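Local coordinates for putative isocitrate dehydrogenase, NAD-dependent (PDB 6LKY), which probably oxidises isocitrate with NAD as the hydride acceptor and magnesium as metal cofactor, at residues A[229-232]-A[233-237]; A[38-41]-A[42-45]; A[293-296]-A[297-301]; A[145-148]-A[149-153]. The protein carries 1 engineered substitution. One frame throughout, in Å; residues are numbered along the deposited sequence.

Contact 1 of 4, residues A[229-232]-A[233-237]; sequences FGDI and LSDLA
S234 OG lies among three polar groups: G230 O at 2.9 Å, D231 O at 3.2 Å, and NH1 of R95, which is hydrogen-bonded to it from strand 92-98. A chi1 of 67° turns the hydroxyl back over the preceding turn of helix 227-240, a buried alpha-helix of the isocitrate/isopropylmalate dehydrogenase fold that packs against helix 206-215 and the second subunit. G230 O also accepts the amide of S234, N to O 2.9 Å, so this carbonyl has the backbone N-H and the hydroxyl of the same residue close by. The regular i to i+4 pattern runs on either side, from F229 O with L233 N to I232 O with L236 N.

D231 and D235 stand one turn apart, OD1 to OD1 4.4 Å, on the same flank of the helix. D231 OD2 is bridged to K174 of the second subunit and D207 of that chain adds another nearby acid, while a citrate, probably from the crystallisation liquor, lies about 3 Å from the side chain of D231. A cluster of acids here is consistent with the magnesium site expected from the family.

L233 faces helix 206-215, touching S210 and M213. Its second torsion is nearly eclipsed (9°), an unusual shape, and leaves methyl CD2 3.3 Å from F229 O and 4.3 Å from F229 CB.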
loop_
_atom_site.group_PDB
_atom_site.type_symbol
_atom_site.label_atom_id
_atom_site.label_comp_id
_atom_site.label_asym_id
_atom_site.label_seq_id
_atom_site.Cartn_x
_atom_site.Cartn_y
_atom_site.Cartn_z
ATOM N N PHE A 229 3.090 4.155 -5.752
ATOM C CA PHE A 229 3.236 2.762 -5.336
ATOM C C PHE A 229 4.594 2.534 -4.681
ATOM O O PHE A 229 4.697 1.805 -3.690
ATOM C CB PHE A 229 3.069 1.813 -6.527
ATOM C CG PHE A 229 1.701 1.814 -7.133
ATOM C CD1 PHE A 229 0.617 2.388 -6.465
ATOM C CD2 PHE A 229 1.490 1.245 -8.394
ATOM C CE1 PHE A 229 -0.662 2.395 -7.046
ATOM C CE2 PHE A 229 0.219 1.248 -8.982
ATOM C CZ PHE A 229 -0.861 1.825 -8.304
ATOM N N GLY A 230 5.646 3.167 -5.211
ATOM C CA GLY A 230 6.959 3.041 -4.592
ATOM C C GLY A 230 6.982 3.603 -3.188
ATOM O O GLY A 230 7.535 2.987 -2.268
ATOM N N ASP A 231 6.349 4.764 -2.997
ATOM C CA ASP A 231 6.220 5.338 -1.656
ATOM C C ASP A 231 5.562 4.353 -0.682
ATOM O O ASP A 231 6.098 4.054 0.402
ATOM C CB ASP A 231 5.412 6.636 -1.764
ATOM C CG ASP A 231 5.116 7.261 -0.424
ATOM O OD1 ASP A 231 6.039 7.378 0.414
ATOM O OD2 ASP A 231 3.950 7.632 -0.214
ATOM N N ILE A 232 4.422 3.792 -1.084
ATOM C CA ILE A 232 3.657 2.937 -0.178
ATOM C C ILE A 232 4.417 1.643 0.111
ATOM O O ILE A 232 4.531 1.207 1.267
ATOM C CB ILE A 232 2.264 2.652 -0.773
ATOM C CG1 ILE A 232 1.411 3.921 -0.807
ATOM C CG2 ILE A 232 1.548 1.545 0.005
ATOM C CD1 ILE A 232 0.115 3.751 -1.606
ATOM N N LEU A 233 4.955 1.016 -0.936
ATOM C CA LEU A 233 5.626 -0.272 -0.788
ATOM C C LEU A 233 6.910 -0.146 0.015
ATOM O O LEU A 233 7.226 -1.026 0.830
ATOM C CB LEU A 233 5.933 -0.858 -2.162
ATOM C CG LEU A 233 4.961 -1.846 -2.802
ATOM C CD1 LEU A 233 3.650 -1.980 -2.049
ATOM C CD2 LEU A 233 4.723 -1.419 -4.227
ATOM N N SER A 234 7.676 0.927 -0.210
ATOM C CA SER A 234 8.904 1.103 0.550
ATOM C C SER A 234 8.610 1.383 2.022
ATOM O O SER A 234 9.393 0.967 2.887
ATOM C CB SER A 234 9.771 2.203 -0.085
ATOM O OG SER A 234 9.180 3.489 0.010
ATOM N N ASP A 235 7.478 2.040 2.345
ATOM C CA ASP A 235 7.138 2.183 3.766
ATOM C C ASP A 235 6.673 0.859 4.374
ATOM O O ASP A 235 6.945 0.570 5.549
ATOM C CB ASP A 235 6.072 3.252 3.957
ATOM C CG ASP A 235 6.662 4.636 4.028
ATOM O OD1 ASP A 235 7.804 4.801 3.540
ATOM O OD2 ASP A 235 5.986 5.550 4.555
ATOM N N LEU A 236 5.945 0.057 3.599
ATOM C CA LEU A 236 5.623 -1.297 4.034
ATOM C C LEU A 236 6.905 -2.073 4.372
ATOM O O LEU A 236 7.009 -2.712 5.430
ATOM C CB LEU A 236 4.799 -1.985 2.934
ATOM C CG LEU A 236 3.959 -3.250 3.165
ATOM C CD1 LEU A 236 3.146 -3.603 1.912
ATOM C CD2 LEU A 236 4.816 -4.444 3.569
ATOM N N ALA A 237 7.895 -2.025 3.473
ATOM C CA ALA A 237 9.164 -2.722 3.695
ATOM C C ALA A 237 9.879 -2.198 4.940
ATOM O O ALA A 237 10.427 -2.978 5.741
ATOM C CB ALA A 237 10.052 -2.580 2.458
#

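Contact 2 of 4, residues A[38-41]-A[42-45]; sequences AGMA and AVEK
A42 presses its methyl into the bend before the helix: CB lies 3.6 Å from A38 CA and 3.5 Å from G39 O. Because A38 is extended and G39 takes a positive phi (75°), which favours glycine, the chain folds back far enough for this approach. S37 and P51 touch the same methyl.

V43 follows with its amide bonded to G39 O at 3.0 Å, the donor lying in the carbonyl plane. Beside that bond V43 CB meets the sulphur of M40, SD to CB 4.3 Å. The methionine reaches it because its CG stands anti to the backbone N and the chain then bends at each of the next two torsions, curling along the helix surface. Here helix 39-46 is getting under way, and two of its early amides are held from outside: the carboxylate of D10 accepts M40 N on OD2 and A41 N on OD1, one oxygen for each. The coenzyme is not far off: the side chain of M40 is about 7 Å from a bound NAD, and A38 packs on L69, an NAD-binding residue.

E44 makes the shortest bond of the turn, N to M40 O 2.8 Å. Its carboxylate swings back over the same residue, CG being anti to the carbonyl carbon (chi1 -75°), yet OE2 gets no nearer to M40 CG than 4.2 Å.

K45 ends the walk with a bent bond, N to A41 O 2.9 Å at 135° on the hydrogen, and its chain leads off into contact with a crystal neighbour.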
loop_
_atom_site.group_PDB
_atom_site.type_symbol
_atom_site.label_atom_id
_atom_site.label_comp_id
_atom_site.label_asym_id
_atom_site.label_seq_id
_atom_site.Cartn_x
_atom_site.Cartn_y
_atom_site.Cartn_z
ATOM N N ALA A 38 15.443 24.608 3.864
ATOM C CA ALA A 38 14.328 24.199 3.014
ATOM C C ALA A 38 13.165 23.773 3.894
ATOM O O ALA A 38 13.331 23.515 5.089
ATOM C CB ALA A 38 14.733 23.052 2.067
ATOM N N GLY A 39 11.977 23.688 3.282
ATOM C CA GLY A 39 10.801 23.220 3.996
ATOM C C GLY A 39 10.266 24.271 4.958
ATOM O O GLY A 39 10.443 25.476 4.764
ATOM N N MET A 40 9.616 23.793 6.023
ATOM C CA MET A 40 8.955 24.704 6.957
ATOM C C MET A 40 9.962 25.625 7.636
ATOM O O MET A 40 9.697 26.822 7.825
ATOM C CB MET A 40 8.161 23.907 7.999
ATOM C CG MET A 40 7.105 24.707 8.779
ATOM S SD MET A 40 5.825 25.515 7.762
ATOM C CE MET A 40 4.825 24.106 7.259
ATOM N N ALA A 41 11.148 25.100 7.951
ATOM C CA ALA A 41 12.183 25.947 8.527
ATOM C C ALA A 41 12.447 27.146 7.629
ATOM O O ALA A 41 12.467 28.292 8.106
ATOM C CB ALA A 41 13.464 25.133 8.757
ATOM N N ALA A 42 12.534 26.915 6.309
ATOM C CA ALA A 42 12.802 28.028 5.407
ATOM C C ALA A 42 11.613 28.979 5.348
ATOM O O ALA A 42 11.792 30.208 5.342
ATOM C CB ALA A 42 13.174 27.508 4.016
ATOM N N VAL A 43 10.392 28.438 5.408
ATOM C CA VAL A 43 9.225 29.310 5.459
ATOM C C VAL A 43 9.311 30.220 6.673
ATOM O O VAL A 43 9.021 31.420 6.593
ATOM C CB VAL A 43 7.919 28.493 5.476
ATOM C CG1 VAL A 43 6.735 29.400 5.870
ATOM C CG2 VAL A 43 7.660 27.856 4.115
ATOM N N GLU A 44 9.717 29.666 7.817
ATOM C CA GLU A 44 9.747 30.477 9.025
ATOM C C GLU A 44 10.886 31.482 8.979
ATOM O O GLU A 44 10.754 32.586 9.521
ATOM C CB GLU A 44 9.839 29.580 10.254
ATOM C CG GLU A 44 8.507 28.906 10.575
ATOM C CD GLU A 44 8.641 27.781 11.584
ATOM O OE1 GLU A 44 9.791 27.391 11.906
ATOM O OE2 GLU A 44 7.590 27.284 12.049
ATOM N N LYS A 45 11.987 31.135 8.308
ATOM C CA LYS A 45 13.181 31.964 8.375
ATOM C C LYS A 45 13.249 32.946 7.214
ATOM O O LYS A 45 13.652 34.094 7.405
ATOM C CB LYS A 45 14.423 31.075 8.391
ATOM C CG LYS A 45 15.745 31.724 8.785
ATOM C CD LYS A 45 16.831 30.643 8.674
ATOM C CE LYS A 45 18.180 31.028 9.271
ATOM N NZ LYS A 45 18.335 32.487 9.369
#

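Contact 3 of 4, residues A[293-296]-A[297-301]; sequences EPDA and ARRIE
Two first torsions bring D295 and R299 together: D295 CG is anti to its backbone N (chi1 172°), while R299 CG is anti to its carbonyl carbon (chi1 -72°), folding the arginine back toward the preceding turn. The aspartate meets the aliphatic part of the arginine, OD2 to CD 3.4 Å. The guanidinium stays further off: D295 OD2 and R299 NH1 are 4.2 Å apart, beyond a salt bridge, although carboxylate and guanidinium planes are only 20° apart. A likely reason lies outside the turn: R299 NH1 donates to T27 O and NH2 to V337 O. With a leucine in place of R299, these two carbonyls would probably lose their donors and D295 one of its nearby positive charges.

The setting is the opening of helix 294-310. E293 holds the N-cap position, its carbonyl taking the A297 amide (N to O 3.1 Å), and P294 begins the first turn, where its ring nitrogen needs no acceptor. P294 also meets R298, whose chain bends at chi3 to carry the guanidinium back over the turn; P294 O lies 3.7 Å above one face of that group, displaced from its middle, and P294 CB is 3.8 Å from R298 NH2.

On the buried side A296 and I300 both pack on L288 of helix 278-290. I300 CG1 approaches A296 O to 3.3 Å, beside the amide bond from I300 N to that same oxygen, 2.9 Å long.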
loop_
_atom_site.group_PDB
_atom_site.type_symbol
_atom_site.label_atom_id
_atom_site.label_comp_id
_atom_site.label_asym_id
_atom_site.label_seq_id
_atom_site.Cartn_x
_atom_site.Cartn_y
_atom_site.Cartn_z
ATOM N N GLU A 293 33.419 6.677 -1.564
ATOM C CA GLU A 293 33.976 6.348 -0.250
ATOM C C GLU A 293 33.360 5.056 0.274
ATOM O O GLU A 293 32.794 5.023 1.372
ATOM C CB GLU A 293 33.743 7.500 0.723
ATOM C CG GLU A 293 34.454 8.786 0.329
ATOM C CD GLU A 293 35.933 8.786 0.703
ATOM O OE1 GLU A 293 36.401 7.797 1.313
ATOM O OE2 GLU A 293 36.624 9.786 0.387
ATOM N N PRO A 294 33.485 3.955 -0.477
ATOM C CA PRO A 294 32.759 2.725 -0.101
ATOM C C PRO A 294 33.191 2.123 1.221
ATOM O O PRO A 294 32.362 1.536 1.930
ATOM C CB PRO A 294 33.066 1.764 -1.259
ATOM C CG PRO A 294 34.318 2.295 -1.889
ATOM C CD PRO A 294 34.280 3.782 -1.707
ATOM N N ASP A 295 34.472 2.231 1.572
ATOM C CA ASP A 295 34.933 1.643 2.825
ATOM C C ASP A 295 34.338 2.369 4.029
ATOM O O ASP A 295 33.913 1.733 5.001
ATOM C CB ASP A 295 36.458 1.659 2.884
ATOM C CG ASP A 295 36.972 1.236 4.231
ATOM O OD1 ASP A 295 36.765 0.051 4.585
ATOM O OD2 ASP A 295 37.524 2.101 4.954
ATOM N N ALA A 296 34.355 3.705 4.009
ATOM C CA ALA A 296 33.689 4.483 5.050
ATOM C C ALA A 296 32.203 4.146 5.145
ATOM O O ALA A 296 31.648 4.049 6.249
ATOM C CB ALA A 296 33.874 5.973 4.782
ATOM N N ALA A 297 31.536 3.996 3.994
ATOM C CA ALA A 297 30.131 3.590 3.984
ATOM C C ALA A 297 29.941 2.240 4.674
ATOM O O ALA A 297 29.034 2.064 5.502
ATOM C CB ALA A 297 29.616 3.545 2.544
ATOM N N ARG A 298 30.800 1.270 4.347
ATOM C CA ARG A 298 30.672 -0.060 4.935
ATOM C C ARG A 298 30.953 -0.026 6.434
ATOM O O ARG A 298 30.322 -0.760 7.207
ATOM C CB ARG A 298 31.611 -1.035 4.223
ATOM C CG ARG A 298 31.122 -1.466 2.842
ATOM C CD ARG A 298 31.999 -2.563 2.252
ATOM N NE ARG A 298 33.280 -2.049 1.766
ATOM C CZ ARG A 298 33.544 -1.765 0.492
ATOM N NH1 ARG A 298 32.618 -1.943 -0.444
ATOM N NH2 ARG A 298 34.741 -1.303 0.151
ATOM N N ARG A 299 31.900 0.820 6.860
ATOM C CA ARG A 299 32.200 0.964 8.283
ATOM C C ARG A 299 31.028 1.582 9.037
ATOM O O ARG A 299 30.684 1.135 10.142
ATOM C CB ARG A 299 33.477 1.791 8.468
ATOM C CG ARG A 299 34.738 1.030 8.062
ATOM C CD ARG A 299 35.964 1.933 7.947
ATOM N NE ARG A 299 36.235 2.611 9.207
ATOM C CZ ARG A 299 36.545 3.898 9.308
ATOM N NH1 ARG A 299 36.652 4.634 8.214
ATOM N NH2 ARG A 299 36.766 4.442 10.501
ATOM N N ILE A 300 30.388 2.594 8.447
ATOM C CA ILE A 300 29.177 3.147 9.051
ATOM C C ILE A 300 28.125 2.054 9.208
ATOM O O ILE A 300 27.514 1.896 10.278
ATOM C CB ILE A 300 28.640 4.320 8.208
ATOM C CG1 ILE A 300 29.531 5.548 8.343
ATOM C CG2 ILE A 300 27.210 4.685 8.628
ATOM C CD1 ILE A 300 29.124 6.685 7.424
ATOM N N GLU A 301 27.905 1.271 8.143
ATOM C CA GLU A 301 26.840 0.269 8.201
ATOM C C GLU A 301 27.143 -0.807 9.241
ATOM O O GLU A 301 26.248 -1.219 10.001
ATOM C CB GLU A 301 26.622 -0.346 6.819
ATOM C CG GLU A 301 25.539 -1.406 6.790
ATOM C CD GLU A 301 25.118 -1.787 5.381
ATOM O OE1 GLU A 301 25.670 -1.216 4.413
ATOM O OE2 GLU A 301 24.231 -2.659 5.245
#

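Contact 4 of 4, residues A[145-148]-A[149-153]; sequences VTRK and GSERI
T146 O accepts twice from S150, from the backbone N at 3.1 Å and from the hydroxyl OG at 2.8 Å, the two donors arriving from opposite faces of the carbonyl plane. The other end of T146 caps the helix: OG1 takes the amide of G149 at 3.0 Å, an N-cap bond at the start of helix 147-163, and is also hydrogen-bonded to OE1 of E120. G149 suits the place, because a beta carbon there would clash with T146 OG1.

Charge is matched one turn on. E151 OE1 forms a salt bridge with K148 NZ at 3.0 Å, and OE2 adds a weak bond to the same amine at 3.4 Å; the two chains lie side by side, the lysine being bent at chi2 and chi3 to align with the acid. R147 passes the carboxylate obliquely, CG to OE2 3.2 Å, with their flat groups turned 53° apart. R147 NH1 and E151 OE2 are 4.4 Å apart; a water lies between them, but its short distances make that bridge doubtful. The firmer partner of R147 is K136 O of the second subunit, which accepts from NE. Were E151 an alanine, the amine of K148 would probably lose its counter-charge and be free to swing.

Beneath, V145, S150 and R147 lean on helix 181-193, and I153 on strand 111-117. Strand 135-146 ends here, V145 and T146 pairing antiparallel with a strand of the second subunit, so that this two-stranded antiparallel sheet runs on across the dimer interface.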
loop_
_atom_site.group_PDB
_atom_site.type_symbol
_atom_site.label_atom_id
_atom_site.label_comp_id
_atom_site.label_asym_id
_atom_site.label_seq_id
_atom_site.Cartn_x
_atom_site.Cartn_y
_atom_site.Cartn_z
ATOM N N VAL A 145 2.143 9.430 -16.911
ATOM C CA VAL A 145 3.198 8.490 -17.265
ATOM C C VAL A 145 3.645 8.810 -18.682
ATOM O O VAL A 145 2.817 8.829 -19.600
ATOM C CB VAL A 145 2.710 7.034 -17.168
ATOM C CG1 VAL A 145 3.737 6.079 -17.769
ATOM C CG2 VAL A 145 2.403 6.676 -15.719
ATOM N N THR A 146 4.946 9.051 -18.856
ATOM C CA THR A 146 5.563 9.256 -20.162
ATOM C C THR A 146 6.357 8.016 -20.550
ATOM O O THR A 146 6.828 7.263 -19.687
ATOM C CB THR A 146 6.519 10.463 -20.189
ATOM O OG1 THR A 146 7.572 10.246 -19.248
ATOM C CG2 THR A 146 5.799 11.767 -19.872
ATOM N N ARG A 147 6.486 7.804 -21.865
ATOM C CA ARG A 147 7.346 6.731 -22.362
ATOM C C ARG A 147 8.779 6.874 -21.846
ATOM O O ARG A 147 9.386 5.895 -21.395
ATOM C CB ARG A 147 7.318 6.698 -23.896
ATOM C CG ARG A 147 8.203 5.607 -24.523
ATOM C CD ARG A 147 8.003 5.496 -26.055
ATOM N NE ARG A 147 6.637 5.121 -26.424
ATOM C CZ ARG A 147 6.151 3.882 -26.335
ATOM N NH1 ARG A 147 6.918 2.892 -25.900
ATOM N NH2 ARG A 147 4.898 3.625 -26.689
ATOM N N LYS A 148 9.335 8.088 -21.866
ATOM C CA LYS A 148 10.760 8.154 -21.566
ATOM C C LYS A 148 11.017 8.075 -20.064
ATOM O O LYS A 148 12.016 7.468 -19.649
ATOM C CB LYS A 148 11.400 9.424 -22.149
ATOM C CG LYS A 148 11.042 9.752 -23.603
ATOM C CD LYS A 148 11.904 8.996 -24.629
ATOM C CE LYS A 148 11.321 7.605 -24.968
ATOM N NZ LYS A 148 11.944 6.975 -26.187
ATOM N N GLY A 149 10.092 8.589 -19.237
ATOM C CA GLY A 149 10.201 8.386 -17.796
ATOM C C GLY A 149 10.168 6.922 -17.404
ATOM O O GLY A 149 10.974 6.463 -16.580
ATOM N N SER A 150 9.258 6.158 -18.019
ATOM C CA SER A 150 9.168 4.729 -17.732
ATOM C C SER A 150 10.418 3.989 -18.189
ATOM O O SER A 150 10.951 3.136 -17.466
ATOM C CB SER A 150 7.929 4.139 -18.407
ATOM O OG SER A 150 6.795 4.915 -18.116
ATOM N N GLU A 151 10.868 4.275 -19.414
ATOM C CA GLU A 151 12.069 3.642 -19.945
ATOM C C GLU A 151 13.251 3.840 -19.012
ATOM O O GLU A 151 13.975 2.888 -18.688
ATOM C CB GLU A 151 12.397 4.201 -21.330
ATOM C CG GLU A 151 11.572 3.594 -22.448
ATOM C CD GLU A 151 11.745 4.355 -23.745
ATOM O OE1 GLU A 151 12.598 5.265 -23.758
ATOM O OE2 GLU A 151 11.032 4.058 -24.738
ATOM N N ARG A 152 13.467 5.077 -18.570
ATOM C CA ARG A 152 14.672 5.318 -17.792
ATOM C C ARG A 152 14.578 4.685 -16.405
ATOM O O ARG A 152 15.570 4.120 -15.925
ATOM C CB ARG A 152 14.978 6.819 -17.727
ATOM C CG ARG A 152 13.954 7.696 -17.009
ATOM C CD ARG A 152 14.410 9.165 -17.020
ATOM N NE ARG A 152 13.441 10.048 -16.373
ATOM C CZ ARG A 152 13.565 11.371 -16.307
ATOM N NH1 ARG A 152 14.620 11.967 -16.847
ATOM N NH2 ARG A 152 12.643 12.098 -15.686
ATOM N N ILE A 153 13.394 4.701 -15.761
ATOM C CA ILE A 153 13.340 4.079 -14.432
ATOM C C ILE A 153 13.469 2.556 -14.532
ATOM O O ILE A 153 14.120 1.919 -13.686
ATOM C CB ILE A 153 12.080 4.506 -13.634
ATOM C CG1 ILE A 153 12.243 4.117 -12.156
ATOM C CG2 ILE A 153 10.792 3.867 -14.162
ATOM C CD1 ILE A 153 13.397 4.838 -11.450
HETATM O O HOH W 1 9.313 2.433 -25.225
#

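All four contacts are local, each joining neighbouring residues in or at the start of a helix, and none touches another. Contact 1 is the most central, 10 Å from the centre of the chain, and lies near the bound ligands, the D231 side chain being about 6 Å from an NAD. Contact 4 is its closest neighbour, nearest atoms about 9 Å apart, and both meet the second subunit, contact 1 by helix packing and a salt bridge and contact 4 chiefly by strand pairing. Contact 2 also lies near a bound NAD, its nearest atom about 17 Å from contact 1. Contact 3 is about 14 Å from contact 1 at nearest atoms; contacts 3 and 4 lie away from the known NAD-binding residues.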